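Local coordinates for soluble lytic transglycosylase B3 (Pseudomonas aeruginosa, PDB 5ANZ), which probably cleaves the glycan strands of peptidoglycan as a calcium-binding lytic transglycosylase, taking part in turnover of the bacterial cell wall, at residues A[46-51]-A[163-168]; A[93-98]-A[357-362]; A[251-256]-A[312-317]; A[305-310]-A[352-357]. All blocks are in the same frame, centred on the assembly; numbering follows the deposited sequence.

Interaction 1: residues A[46-51]-A[163-168]; sequences QSFEQW and LAYEGR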
loop_
_atom_site.group_PDB
_atom_site.type_symbol
_atom_site.label_atom_id
_atom_site.label_comp_id
_atom_site.label_asym_id
_atom_site.label_seq_id
_atom_site.Cartn_x
_atom_site.Cartn_y
_atom_site.Cartn_z
ATOM N N GLN A 46 -10.710 4.268 -32.656
ATOM C CA GLN A 46 -10.027 5.553 -32.594
ATOM C C GLN A 46 -10.870 6.575 -31.837
ATOM O O GLN A 46 -10.344 7.325 -31.016
ATOM C CB GLN A 46 -9.689 6.067 -33.995
ATOM C CG GLN A 46 -8.949 7.392 -33.996
ATOM C CD GLN A 46 -8.206 7.653 -35.293
ATOM O OE1 GLN A 46 -7.411 6.827 -35.744
ATOM N NE2 GLN A 46 -8.464 8.807 -35.903
ATOM N N SER A 47 -12.172 6.610 -32.113
ATOM C CA SER A 47 -13.075 7.426 -31.305
ATOM C C SER A 47 -13.502 6.624 -30.076
ATOM O O SER A 47 -13.417 5.396 -30.080
ATOM C CB SER A 47 -14.295 7.859 -32.116
ATOM O OG SER A 47 -15.317 6.884 -32.042
ATOM N N PHE A 48 -13.949 7.304 -29.022
ATOM C CA PHE A 48 -14.376 6.600 -27.807
ATOM C C PHE A 48 -15.586 5.709 -28.086
ATOM O O PHE A 48 -15.673 4.588 -27.591
ATOM C CB PHE A 48 -14.708 7.581 -26.678
ATOM C CG PHE A 48 -15.183 6.909 -25.419
ATOM C CD1 PHE A 48 -14.295 6.237 -24.601
ATOM C CD2 PHE A 48 -16.523 6.935 -25.062
ATOM C CE1 PHE A 48 -14.722 5.609 -23.440
ATOM C CE2 PHE A 48 -16.961 6.311 -23.902
ATOM C CZ PHE A 48 -16.055 5.645 -23.087
ATOM N N GLU A 49 -16.526 6.221 -28.875
ATOM C CA GLU A 49 -17.703 5.447 -29.239
ATOM C C GLU A 49 -17.301 4.198 -30.016
ATOM O O GLU A 49 -17.857 3.120 -29.804
ATOM C CB GLU A 49 -18.680 6.290 -30.063
ATOM C CG GLU A 49 -19.318 7.442 -29.296
ATOM C CD GLU A 49 -18.350 8.581 -29.021
ATOM O OE1 GLU A 49 -17.192 8.510 -29.485
ATOM O OE2 GLU A 49 -18.748 9.549 -28.339
ATOM N N GLN A 50 -16.339 4.345 -30.923
ATOM C CA GLN A 50 -15.820 3.196 -31.653
ATOM C C GLN A 50 -15.192 2.201 -30.683
ATOM O O GLN A 50 -15.465 1.003 -30.750
ATOM C CB GLN A 50 -14.800 3.630 -32.711
ATOM C CG GLN A 50 -15.424 4.110 -34.023
ATOM C CD GLN A 50 -14.432 4.848 -34.903
ATOM O OE1 GLN A 50 -13.293 5.095 -34.503
ATOM N NE2 GLN A 50 -14.858 5.206 -36.110
ATOM N N TRP A 51 -14.360 2.692 -29.772
ATOM C CA TRP A 51 -13.760 1.796 -28.800
ATOM C C TRP A 51 -14.855 1.117 -27.972
ATOM O O TRP A 51 -14.786 -0.081 -27.709
ATOM C CB TRP A 51 -12.774 2.525 -27.874
ATOM C CG TRP A 51 -12.480 1.675 -26.681
ATOM C CD1 TRP A 51 -11.497 0.733 -26.562
ATOM C CD2 TRP A 51 -13.222 1.639 -25.456
ATOM N NE1 TRP A 51 -11.578 0.125 -25.327
ATOM C CE2 TRP A 51 -12.631 0.661 -24.635
ATOM C CE3 TRP A 51 -14.334 2.337 -24.979
ATOM C CZ2 TRP A 51 -13.108 0.374 -23.354
ATOM C CZ3 TRP A 51 -14.805 2.051 -23.702
ATOM C CH2 TRP A 51 -14.197 1.076 -22.912
ATOM N N LEU A 163 -9.216 4.654 -19.041
ATOM C CA LEU A 163 -7.897 4.003 -19.080
ATOM C C LEU A 163 -7.813 2.917 -20.155
ATOM O O LEU A 163 -6.775 2.746 -20.793
ATOM C CB LEU A 163 -7.571 3.407 -17.714
ATOM C CG LEU A 163 -7.436 4.415 -16.578
ATOM C CD1 LEU A 163 -7.230 3.683 -15.270
ATOM C CD2 LEU A 163 -6.269 5.355 -16.837
ATOM N N ALA A 164 -8.900 2.174 -20.350
ATOM C CA ALA A 164 -8.928 1.163 -21.406
ATOM C C ALA A 164 -8.771 1.811 -22.780
ATOM O O ALA A 164 -8.033 1.322 -23.646
ATOM C CB ALA A 164 -10.222 0.358 -21.339
ATOM N N TYR A 165 -9.476 2.920 -22.974
ATOM C CA TYR A 165 -9.471 3.632 -24.247
ATOM C C TYR A 165 -8.135 4.302 -24.556
ATOM O O TYR A 165 -7.613 4.167 -25.660
ATOM C CB TYR A 165 -10.590 4.678 -24.260
ATOM C CG TYR A 165 -10.582 5.621 -25.453
ATOM C CD1 TYR A 165 -10.671 5.142 -26.755
ATOM C CD2 TYR A 165 -10.519 6.997 -25.269
ATOM C CE1 TYR A 165 -10.681 6.005 -27.840
ATOM C CE2 TYR A 165 -10.531 7.870 -26.346
ATOM C CZ TYR A 165 -10.612 7.369 -27.631
ATOM O OH TYR A 165 -10.620 8.231 -28.710
ATOM N N GLU A 166 -7.579 5.024 -23.589
ATOM C CA GLU A 166 -6.370 5.800 -23.861
ATOM C C GLU A 166 -5.358 5.819 -22.718
ATOM O O GLU A 166 -4.518 6.711 -22.652
ATOM C CB GLU A 166 -6.758 7.235 -24.222
ATOM C CG GLU A 166 -7.643 7.912 -23.187
ATOM C CD GLU A 166 -8.082 9.304 -23.609
ATOM O OE1 GLU A 166 -7.310 9.990 -24.312
ATOM O OE2 GLU A 166 -9.204 9.712 -23.238
ATOM N N GLY A 167 -5.436 4.839 -21.822
ATOM C CA GLY A 167 -4.514 4.754 -20.700
ATOM C C GLY A 167 -3.201 4.078 -21.048
ATOM O O GLY A 167 -3.058 3.485 -22.115
ATOM N N ARG A 168 -2.235 4.172 -20.142
ATOM C CA ARG A 168 -0.920 3.572 -20.365
ATOM C C ARG A 168 -0.936 2.074 -20.077
ATOM O O ARG A 168 -0.057 1.334 -20.533
ATOM C CB ARG A 168 0.142 4.252 -19.492
ATOM C CG ARG A 168 0.499 5.660 -19.921
ATOM C CD ARG A 168 1.685 6.180 -19.132
ATOM N NE ARG A 168 2.090 7.511 -19.576
ATOM C CZ ARG A 168 2.832 7.746 -20.653
ATOM N NH1 ARG A 168 3.251 6.738 -21.407
ATOM N NH2 ARG A 168 3.153 8.992 -20.980
#

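Interaction 2: residues A[93-98]-A[357-362]; sequences TRPVWK and DVPLSR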
loop_
_atom_site.group_PDB
_atom_site.type_symbol
_atom_site.label_atom_id
_atom_site.label_comp_id
_atom_site.label_asym_id
_atom_site.label_seq_id
_atom_site.Cartn_x
_atom_site.Cartn_y
_atom_site.Cartn_z
ATOM N N THR A 93 8.789 14.043 -4.083
ATOM C CA THR A 93 8.007 13.292 -3.107
ATOM C C THR A 93 8.377 13.750 -1.698
ATOM O O THR A 93 9.445 14.327 -1.487
ATOM C CB THR A 93 8.227 11.771 -3.237
ATOM O OG1 THR A 93 9.611 11.463 -3.029
ATOM C CG2 THR A 93 7.806 11.287 -4.620
ATOM N N ARG A 94 7.492 13.505 -0.740
ATOM C CA ARG A 94 7.743 13.909 0.637
ATOM C C ARG A 94 8.543 12.843 1.384
ATOM O O ARG A 94 8.389 11.650 1.123
ATOM C CB ARG A 94 6.421 14.198 1.351
ATOM C CG ARG A 94 5.303 13.221 1.010
ATOM C CD ARG A 94 3.970 13.942 0.859
ATOM N NE ARG A 94 3.473 14.476 2.124
ATOM C CZ ARG A 94 2.470 13.942 2.813
ATOM N NH1 ARG A 94 1.852 12.861 2.352
ATOM N NH2 ARG A 94 2.078 14.489 3.956
ATOM N N PRO A 95 9.412 13.272 2.311
ATOM C CA PRO A 95 10.170 12.300 3.107
ATOM C C PRO A 95 9.218 11.429 3.926
ATOM O O PRO A 95 8.070 11.841 4.170
ATOM C CB PRO A 95 11.052 13.179 4.001
ATOM C CG PRO A 95 10.355 14.498 4.050
ATOM C CD PRO A 95 9.680 14.660 2.717
ATOM N N VAL A 96 9.670 10.241 4.321
ATOM C CA VAL A 96 8.796 9.295 5.000
ATOM C C VAL A 96 8.220 9.894 6.272
ATOM O O VAL A 96 7.054 9.679 6.582
ATOM C CB VAL A 96 9.520 7.978 5.348
ATOM C CG1 VAL A 96 8.614 7.084 6.196
ATOM C CG2 VAL A 96 9.942 7.256 4.083
ATOM N N TRP A 97 9.029 10.661 7.001
ATOM C CA TRP A 97 8.568 11.169 8.291
ATOM C C TRP A 97 7.371 12.105 8.093
ATOM O O TRP A 97 6.492 12.175 8.954
ATOM C CB TRP A 97 9.704 11.871 9.049
ATOM C CG TRP A 97 10.040 13.251 8.583
ATOM C CD1 TRP A 97 11.071 13.613 7.768
ATOM C CD2 TRP A 97 9.357 14.462 8.930
ATOM N NE1 TRP A 97 11.067 14.974 7.576
ATOM C CE2 TRP A 97 10.024 15.518 8.278
ATOM C CE3 TRP A 97 8.244 14.753 9.724
ATOM C CZ2 TRP A 97 9.614 16.838 8.393
ATOM C CZ3 TRP A 97 7.837 16.070 9.837
ATOM C CH2 TRP A 97 8.522 17.097 9.175
ATOM N N LYS A 98 7.321 12.803 6.957
ATOM C CA LYS A 98 6.194 13.701 6.683
ATOM C C LYS A 98 4.977 12.902 6.247
ATOM O O LYS A 98 3.848 13.209 6.639
ATOM C CB LYS A 98 6.554 14.757 5.630
ATOM C CG LYS A 98 7.128 16.036 6.250
ATOM C CD LYS A 98 7.586 17.050 5.207
ATOM C CE LYS A 98 8.110 18.325 5.871
ATOM N NZ LYS A 98 8.709 19.289 4.898
ATOM N N ASP A 357 16.746 14.875 5.718
ATOM C CA ASP A 357 16.034 13.966 4.838
ATOM C C ASP A 357 15.250 14.739 3.778
ATOM O O ASP A 357 14.050 14.970 3.911
ATOM C CB ASP A 357 15.103 13.051 5.636
ATOM C CG ASP A 357 14.765 11.774 4.888
ATOM O OD1 ASP A 357 15.609 11.308 4.090
ATOM O OD2 ASP A 357 13.657 11.239 5.097
ATOM N N VAL A 358 15.956 15.155 2.733
ATOM C CA VAL A 358 15.318 15.675 1.536
ATOM C C VAL A 358 15.453 14.618 0.458
ATOM O O VAL A 358 16.542 14.409 -0.076
ATOM C CB VAL A 358 15.940 16.998 1.061
ATOM C CG1 VAL A 358 15.380 17.385 -0.303
ATOM C CG2 VAL A 358 15.687 18.099 2.083
ATOM N N PRO A 359 14.343 13.938 0.139
ATOM C CA PRO A 359 14.389 12.795 -0.771
ATOM C C PRO A 359 14.820 13.209 -2.169
ATOM O O PRO A 359 14.586 14.349 -2.570
ATOM C CB PRO A 359 12.946 12.299 -0.774
ATOM C CG PRO A 359 12.153 13.538 -0.543
ATOM C CD PRO A 359 12.959 14.341 0.439
ATOM N N LEU A 360 15.456 12.297 -2.893
ATOM C CA LEU A 360 15.816 12.557 -4.277
ATOM C C LEU A 360 14.575 12.810 -5.127
ATOM O O LEU A 360 13.567 12.118 -4.984
ATOM C CB LEU A 360 16.609 11.386 -4.853
ATOM C CG LEU A 360 17.982 11.149 -4.235
ATOM C CD1 LEU A 360 18.690 10.008 -4.946
ATOM C CD2 LEU A 360 18.812 12.423 -4.309
ATOM N N SER A 361 14.652 13.798 -6.014
ATOM C CA SER A 361 13.585 14.014 -6.984
ATOM C C SER A 361 13.583 12.881 -8.006
ATOM O O SER A 361 14.508 12.060 -8.036
ATOM C CB SER A 361 13.751 15.358 -7.691
ATOM O OG SER A 361 14.891 15.345 -8.531
ATOM N N ARG A 362 12.547 12.832 -8.841
ATOM C CA ARG A 362 12.450 11.786 -9.854
ATOM C C ARG A 362 13.635 11.828 -10.829
ATOM O O ARG A 362 14.249 10.798 -11.124
ATOM C CB ARG A 362 11.138 11.899 -10.628
ATOM C CG ARG A 362 10.938 10.772 -11.623
ATOM C CD ARG A 362 9.714 10.989 -12.489
ATOM N NE ARG A 362 9.622 9.975 -13.538
ATOM C CZ ARG A 362 10.284 10.032 -14.689
ATOM N NH1 ARG A 362 11.091 11.054 -14.942
ATOM N NH2 ARG A 362 10.140 9.067 -15.587
HETATM O O HOH W 1 11.633 14.813 -3.838
#

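Interaction 3: residues A[251-256]-A[312-317]; sequences QPWGFE and PAFLVL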
loop_
_atom_site.group_PDB
_atom_site.type_symbol
_atom_site.label_atom_id
_atom_site.label_comp_id
_atom_site.label_asym_id
_atom_site.label_seq_id
_atom_site.Cartn_x
_atom_site.Cartn_y
_atom_site.Cartn_z
ATOM N N GLN A 251 -0.630 -11.266 16.599
ATOM C CA GLN A 251 0.816 -11.158 16.402
ATOM C C GLN A 251 1.140 -9.723 15.989
ATOM O O GLN A 251 0.415 -9.129 15.207
ATOM C CB GLN A 251 1.295 -12.162 15.334
ATOM C CG GLN A 251 2.776 -12.494 15.429
ATOM C CD GLN A 251 3.189 -13.567 14.441
ATOM O OE1 GLN A 251 3.596 -13.269 13.317
ATOM N NE2 GLN A 251 3.078 -14.827 14.854
ATOM N N PRO A 252 2.216 -9.144 16.531
ATOM C CA PRO A 252 2.537 -7.771 16.113
ATOM C C PRO A 252 2.972 -7.701 14.646
ATOM O O PRO A 252 3.591 -8.645 14.135
ATOM C CB PRO A 252 3.696 -7.363 17.046
ATOM C CG PRO A 252 4.226 -8.638 17.623
ATOM C CD PRO A 252 3.084 -9.636 17.613
ATOM N N TRP A 253 2.639 -6.599 13.981
ATOM C CA TRP A 253 3.141 -6.361 12.629
ATOM C C TRP A 253 4.653 -6.174 12.664
ATOM O O TRP A 253 5.363 -6.471 11.698
ATOM C CB TRP A 253 2.471 -5.135 12.010
ATOM C CG TRP A 253 2.642 -3.904 12.836
ATOM C CD1 TRP A 253 1.784 -3.426 13.798
ATOM C CD2 TRP A 253 3.753 -3.013 12.800
ATOM N NE1 TRP A 253 2.295 -2.269 14.346
ATOM C CE2 TRP A 253 3.503 -1.999 13.762
ATOM C CE3 TRP A 253 4.935 -2.960 12.050
ATOM C CZ2 TRP A 253 4.393 -0.954 13.974
ATOM C CZ3 TRP A 253 5.816 -1.927 12.264
ATOM C CH2 TRP A 253 5.539 -0.930 13.224
ATOM N N GLY A 254 5.137 -5.674 13.790
ATOM C CA GLY A 254 6.539 -5.356 13.925
ATOM C C GLY A 254 6.684 -4.366 15.046
ATOM O O GLY A 254 5.719 -4.039 15.749
ATOM N N PHE A 255 7.904 -3.905 15.240
ATOM C CA PHE A 255 8.152 -2.969 16.327
ATOM C C PHE A 255 9.481 -2.270 16.126
ATOM O O PHE A 255 10.365 -2.766 15.423
ATOM C CB PHE A 255 8.125 -3.699 17.685
ATOM C CG PHE A 255 8.863 -5.016 17.683
ATOM C CD1 PHE A 255 10.227 -5.067 17.886
ATOM C CD2 PHE A 255 8.183 -6.203 17.464
ATOM C CE1 PHE A 255 10.901 -6.271 17.882
ATOM C CE2 PHE A 255 8.849 -7.406 17.454
ATOM C CZ PHE A 255 10.212 -7.444 17.661
ATOM N N GLU A 256 9.631 -1.114 16.762
ATOM C CA GLU A 256 10.883 -0.385 16.685
ATOM C C GLU A 256 11.983 -1.065 17.475
ATOM O O GLU A 256 11.728 -1.655 18.522
ATOM C CB GLU A 256 10.687 1.047 17.192
ATOM C CG GLU A 256 11.902 1.913 16.964
ATOM C CD GLU A 256 11.686 3.348 17.387
ATOM O OE1 GLU A 256 10.620 3.641 17.983
ATOM O OE2 GLU A 256 12.586 4.174 17.114
ATOM N N PRO A 312 15.194 5.824 12.420
ATOM C CA PRO A 312 14.686 4.722 13.243
ATOM C C PRO A 312 14.709 3.383 12.502
ATOM O O PRO A 312 14.700 3.348 11.261
ATOM C CB PRO A 312 13.256 5.165 13.565
ATOM C CG PRO A 312 12.868 6.013 12.388
ATOM C CD PRO A 312 14.134 6.761 12.013
ATOM N N ALA A 313 14.778 2.299 13.267
ATOM C CA ALA A 313 14.835 0.952 12.710
ATOM C C ALA A 313 13.690 0.118 13.267
ATOM O O ALA A 313 13.305 0.281 14.432
ATOM C CB ALA A 313 16.169 0.301 13.015
ATOM N N PHE A 314 13.138 -0.756 12.425
ATOM C CA PHE A 314 12.032 -1.613 12.828
ATOM C C PHE A 314 12.320 -3.049 12.444
ATOM O O PHE A 314 12.901 -3.286 11.388
ATOM C CB PHE A 314 10.730 -1.164 12.153
ATOM C CG PHE A 314 10.332 0.239 12.496
ATOM C CD1 PHE A 314 10.825 1.310 11.770
ATOM C CD2 PHE A 314 9.468 0.486 13.539
ATOM C CE1 PHE A 314 10.457 2.611 12.087
ATOM C CE2 PHE A 314 9.100 1.796 13.864
ATOM C CZ PHE A 314 9.597 2.854 13.130
ATOM N N LEU A 315 11.913 -4.005 13.276
ATOM C CA LEU A 315 11.839 -5.388 12.808
ATOM C C LEU A 315 10.407 -5.607 12.378
ATOM O O LEU A 315 9.499 -5.298 13.140
ATOM C CB LEU A 315 12.231 -6.394 13.885
ATOM C CG LEU A 315 13.727 -6.450 14.156
ATOM C CD1 LEU A 315 14.030 -7.456 15.248
ATOM C CD2 LEU A 315 14.456 -6.811 12.864
ATOM N N VAL A 316 10.195 -6.130 11.172
ATOM C CA VAL A 316 8.827 -6.331 10.709
ATOM C C VAL A 316 8.561 -7.812 10.451
ATOM O O VAL A 316 9.407 -8.546 9.941
ATOM C CB VAL A 316 8.514 -5.491 9.467
ATOM C CG1 VAL A 316 8.636 -4.006 9.812
ATOM C CG2 VAL A 316 9.430 -5.841 8.295
ATOM N N LEU A 317 7.384 -8.234 10.887
ATOM C CA LEU A 317 7.049 -9.648 10.945
ATOM C C LEU A 317 6.055 -9.987 9.852
ATOM O O LEU A 317 5.767 -9.178 8.978
ATOM C CB LEU A 317 6.482 -10.022 12.313
ATOM C CG LEU A 317 7.497 -10.278 13.437
ATOM C CD1 LEU A 317 8.239 -9.021 13.771
ATOM C CD2 LEU A 317 6.803 -10.863 14.675
HETATM O O HOH W 2 14.932 2.806 16.279
#

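Interaction 4: residues A[305-310]-A[352-357]; sequences LPAGHR and AWPLED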
loop_
_atom_site.group_PDB
_atom_site.type_symbol
_atom_site.label_atom_id
_atom_site.label_comp_id
_atom_site.label_asym_id
_atom_site.label_seq_id
_atom_site.Cartn_x
_atom_site.Cartn_y
_atom_site.Cartn_z
ATOM N N LEU A 305 14.580 0.103 7.523
ATOM C CA LEU A 305 15.177 1.405 7.832
ATOM C C LEU A 305 14.614 2.485 6.908
ATOM O O LEU A 305 15.240 2.813 5.900
ATOM C CB LEU A 305 16.698 1.371 7.670
ATOM C CG LEU A 305 17.588 0.609 8.646
ATOM C CD1 LEU A 305 19.014 0.558 8.116
ATOM C CD2 LEU A 305 17.556 1.285 10.005
ATOM N N PRO A 306 13.449 3.049 7.251
ATOM C CA PRO A 306 12.752 3.928 6.301
ATOM C C PRO A 306 13.536 5.193 5.912
ATOM O O PRO A 306 13.278 5.748 4.842
ATOM C CB PRO A 306 11.454 4.296 7.034
ATOM C CG PRO A 306 11.676 3.946 8.465
ATOM C CD PRO A 306 12.702 2.855 8.505
ATOM N N ALA A 307 14.483 5.630 6.743
ATOM C CA ALA A 307 15.311 6.786 6.394
ATOM C C ALA A 307 16.801 6.513 6.565
ATOM O O ALA A 307 17.565 7.414 6.919
ATOM C CB ALA A 307 14.899 7.991 7.227
ATOM N N GLY A 308 17.228 5.279 6.311
ATOM C CA GLY A 308 18.641 4.950 6.357
ATOM C C GLY A 308 19.192 4.791 7.767
ATOM O O GLY A 308 18.422 4.813 8.743
ATOM N N HIS A 309 20.516 4.649 7.868
ATOM C CA HIS A 309 21.155 4.279 9.131
ATOM C C HIS A 309 21.034 5.331 10.233
ATOM O O HIS A 309 21.179 5.002 11.409
ATOM C CB HIS A 309 22.633 3.937 8.915
ATOM C CG HIS A 309 23.538 5.122 8.766
ATOM N ND1 HIS A 309 23.686 5.798 7.574
ATOM C CD2 HIS A 309 24.381 5.717 9.644
ATOM C CE1 HIS A 309 24.566 6.773 7.729
ATOM N NE2 HIS A 309 25.009 6.742 8.974
ATOM N N ARG A 310 20.767 6.578 9.873
ATOM C CA ARG A 310 20.652 7.616 10.890
ATOM C C ARG A 310 19.239 7.728 11.452
ATOM O O ARG A 310 19.012 8.465 12.412
ATOM C CB ARG A 310 21.091 8.972 10.333
ATOM C CG ARG A 310 22.520 9.014 9.858
ATOM C CD ARG A 310 22.917 10.434 9.481
ATOM N NE ARG A 310 24.252 10.471 8.891
ATOM C CZ ARG A 310 25.372 10.580 9.593
ATOM N NH1 ARG A 310 25.317 10.681 10.915
ATOM N NH2 ARG A 310 26.546 10.596 8.978
ATOM N N ALA A 352 15.074 9.366 16.449
ATOM C CA ALA A 352 14.811 10.611 15.737
ATOM C C ALA A 352 14.957 10.445 14.230
ATOM O O ALA A 352 15.744 9.627 13.759
ATOM C CB ALA A 352 15.742 11.724 16.245
ATOM N N TRP A 353 14.175 11.212 13.480
ATOM C CA TRP A 353 14.321 11.256 12.032
ATOM C C TRP A 353 15.460 12.198 11.644
ATOM O O TRP A 353 15.639 13.249 12.263
ATOM C CB TRP A 353 13.027 11.714 11.363
ATOM C CG TRP A 353 11.895 10.756 11.526
ATOM C CD1 TRP A 353 10.871 10.839 12.423
ATOM C CD2 TRP A 353 11.677 9.561 10.774
ATOM N NE1 TRP A 353 10.022 9.771 12.269
ATOM C CE2 TRP A 353 10.493 8.970 11.263
ATOM C CE3 TRP A 353 12.362 8.937 9.726
ATOM C CZ2 TRP A 353 9.985 7.777 10.746
ATOM C CZ3 TRP A 353 11.859 7.751 9.214
ATOM C CH2 TRP A 353 10.679 7.185 9.725
ATOM N N PRO A 354 16.225 11.828 10.611
ATOM C CA PRO A 354 17.299 12.711 10.143
ATOM C C PRO A 354 16.755 14.060 9.667
ATOM O O PRO A 354 15.797 14.094 8.898
ATOM C CB PRO A 354 17.914 11.930 8.978
ATOM C CG PRO A 354 17.526 10.505 9.219
ATOM C CD PRO A 354 16.169 10.573 9.843
ATOM N N LEU A 355 17.361 15.153 10.122
ATOM C CA LEU A 355 16.928 16.489 9.718
ATOM C C LEU A 355 17.117 16.709 8.227
ATOM O O LEU A 355 16.312 17.379 7.582
ATOM C CB LEU A 355 17.692 17.564 10.490
ATOM C CG LEU A 355 17.546 17.541 12.009
ATOM C CD1 LEU A 355 17.914 18.900 12.585
ATOM C CD2 LEU A 355 16.135 17.137 12.409
ATOM N N GLU A 356 18.182 16.124 7.689
ATOM C CA GLU A 356 18.586 16.342 6.303
ATOM C C GLU A 356 17.872 15.439 5.312
ATOM O O GLU A 356 18.342 15.245 4.192
ATOM C CB GLU A 356 20.088 16.124 6.158
ATOM C CG GLU A 356 20.942 17.041 6.991
ATOM C CD GLU A 356 22.404 16.651 6.926
ATOM O OE1 GLU A 356 22.757 15.598 7.503
ATOM O OE2 GLU A 356 23.189 17.383 6.292
ATOM N N ASP A 357 16.746 14.875 5.718
ATOM C CA ASP A 357 16.034 13.966 4.838
ATOM C C ASP A 357 15.250 14.739 3.778
ATOM O O ASP A 357 14.050 14.970 3.911
ATOM C CB ASP A 357 15.103 13.051 5.636
ATOM C CG ASP A 357 14.765 11.774 4.888
ATOM O OD1 ASP A 357 15.609 11.308 4.090
ATOM O OD2 ASP A 357 13.657 11.239 5.097
HETATM O O HOH W 3 17.485 7.967 14.767
#

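Interaction 1: residues A[46-51]-A[163-168]
Phe48 turns the edge of its ring to the face of Tyr165 in a T-shaped pair, with the centroids 5.5 Å apart and the planes at 84°; CD1 of Phe48 comes closest, 3.9 Å from Tyr165 CG. The backbone of Phe48 also lies over the Tyr165 ring, its CA 4.0 Å from the centroid in a CH-pi contact, while the carbonyl of Gln46 sits at the ring's edge beside the hydroxyl. Trp51 offers a face in its turn: Tyr165 CA stands almost squarely over its five-membered ring, 4.2 Å from the centroid. The two aromatic planes meet obliquely, and Trp51 CB lies 3.5 Å from Tyr165 CD1. On the indole's benzo side, Trp51 CZ2 touches Ala164 CB at 3.5 Å. Helix 48-61 opens with a capping box formed by Ser47 and Gln50, Gln50 N bonding to Ser47 OG and Ser47 N to Gln50 OE1. Around the cluster, Pro78 packs on Phe48, and His174 and Leu177 of helix 170-186 on Trp51. The one hydrogen bond between the two segments is very short, 2.5 Å from Tyr165 OH to Gln46 O; it satisfies the phenol proton and ties the ring's far end to the residue preceding the N-cap.

Interaction 2: residues A[93-98]-A[357-362]
Thr93 meets Pro359 through its carbonyl: Thr93 O lies 3.0 Å from Pro359 CG, a close approach of a backbone oxygen to a proline ring. The hydroxyl of Thr93 is more distant, OG1 standing 4.1 Å from Pro359 CB. A water completes the polar side of this end, accepting from Thr93 N at 3.0 Å and donating to Pro359 O at 3.2 Å, so that the two backbones are bridged through solvent. Two residues on, the rings of Pro95 and Pro359 cross obliquely, with Pro95 CD 4.0 Å from Pro359 CD. The segments run in roughly opposite directions, 161° apart end to end, as two extended stretches with no strand pairing between them; one leads into helix 96-103, with Pro95 at the N-cap, and the other into helix 362-374, with Ser361 at the N-cap. The contact thus probably helps to join the transglycosylase region to the putative peptidoglycan-binding region, to which helix 362-374 belongs. Through its CB, Pro95 also packs against Asp357, 3.4 Å from OD2 of that carboxylate, whose OD1 is hydrogen-bonded to Tyr408. Farther along, the Trp97 indole presents its edge to the same oxygen, with CD1 4.4 Å from Asp357 OD2.

Interaction 3: residues A[251-256]-A[312-317]
Phe255 and Leu315 form an antiparallel hydrogen-bonded pair, Phe255 N to Leu315 O at 3.0 Å and Leu315 N to Phe255 O at 2.9 Å. Leu317 N adds a nearly straight bond to Trp253 O, 2.8 Å with 174° at the hydrogen. The flanking pairs, Gly254 with Val316 and Glu256 with Phe314, are non-hydrogen-bonded. At Gly254 a CB would collide with Leu315 O across the pair and, at these backbone angles, also with the carbonyl of Trp253.

Apolar contacts occupy both faces. On one, Phe255 CE1 lies 4.2 Å from Leu315 CB; past the strand end, Leu317 CD1 meets Phe255 CE2 at 4.1 Å. On the other, the Trp253 indole sets its edge against Phe314 and Val316, and Phe314 CE2 lies 3.8 Å from Glu256 CB. Among polar contacts, a water bridges Glu256 OE2 and Ala313 N, while the extended Glu256 side chain carries its carboxylate to Val350 N and Gly351 N.

Strand 313-316 is held between 254-258 and 300-304 within an antiparallel sheet; helix 330-343 packs on Trp253 and Phe314, and helix 276-280 on Phe255 and Leu315.

Interaction 4: residues A[305-310]-A[352-357]
Ala307 CB and Pro306 meet the rim of the Trp353 indole in the tightest part of this contact. Ala307 CB lies in the plane of the ring system at its edge, 3.6 Å from Trp353 CZ3, and Pro306 CG comes equally near the neighbouring rim atom, 3.6 Å from Trp353 CH2. The proline and the indole cross at about a right angle. Trp353 CB points away from the other loop, and chi1 (-66°) sets CG beside the backbone N; the benzo end of the side chain nevertheless comes back to the loop. Pro354 closes in as well, its CD 3.9 Å from Ala307 CB, so this one methyl group touches both an aromatic edge and a proline ring.

Toward Arg310 the contact becomes looser and wetter. Arg310 CB stands 4.0 Å from Pro354 CG, and the rest of its extended side chain leads away from the other loop. Here the two backbones are joined through water, which donates to Arg310 O at 2.9 Å and to Ala352 O at 2.6 Å, linking two carbonyl oxygens that could not bond to each other directly.

The first loop connects strands 300-304 and 313-316; the second, which includes a type I beta turn from Pro354 to Asp357, follows helix 330-343 on the way to helix 362-374. Helix 96-103 packs against both, Val96 meeting Pro306 and Trp353, and Leu100 also touching Trp353.

In the fold
From the N terminus, interaction 1 joins the start of helix 48-61 to the end of helix 156-166. Residues 93-98 lie within that loop, so interaction 2, which closes only at 357-362, crosses interaction 1. The long span of interaction 2 contains both interactions 3 and 4, which cross each other: strand 254-258 pairs with 313-316 after the chain has passed through 305-310, and 352-357 then returns to that loop. Interactions 2 and 4 share Asp357 and touch where Trp97 packs on Trp353; Pro312 connects interactions 3 and 4. These three tie the five-stranded sheet, helix 96-103 and the approach to helix 362-374 together, while interaction 1 lies apart among the N-terminal helices.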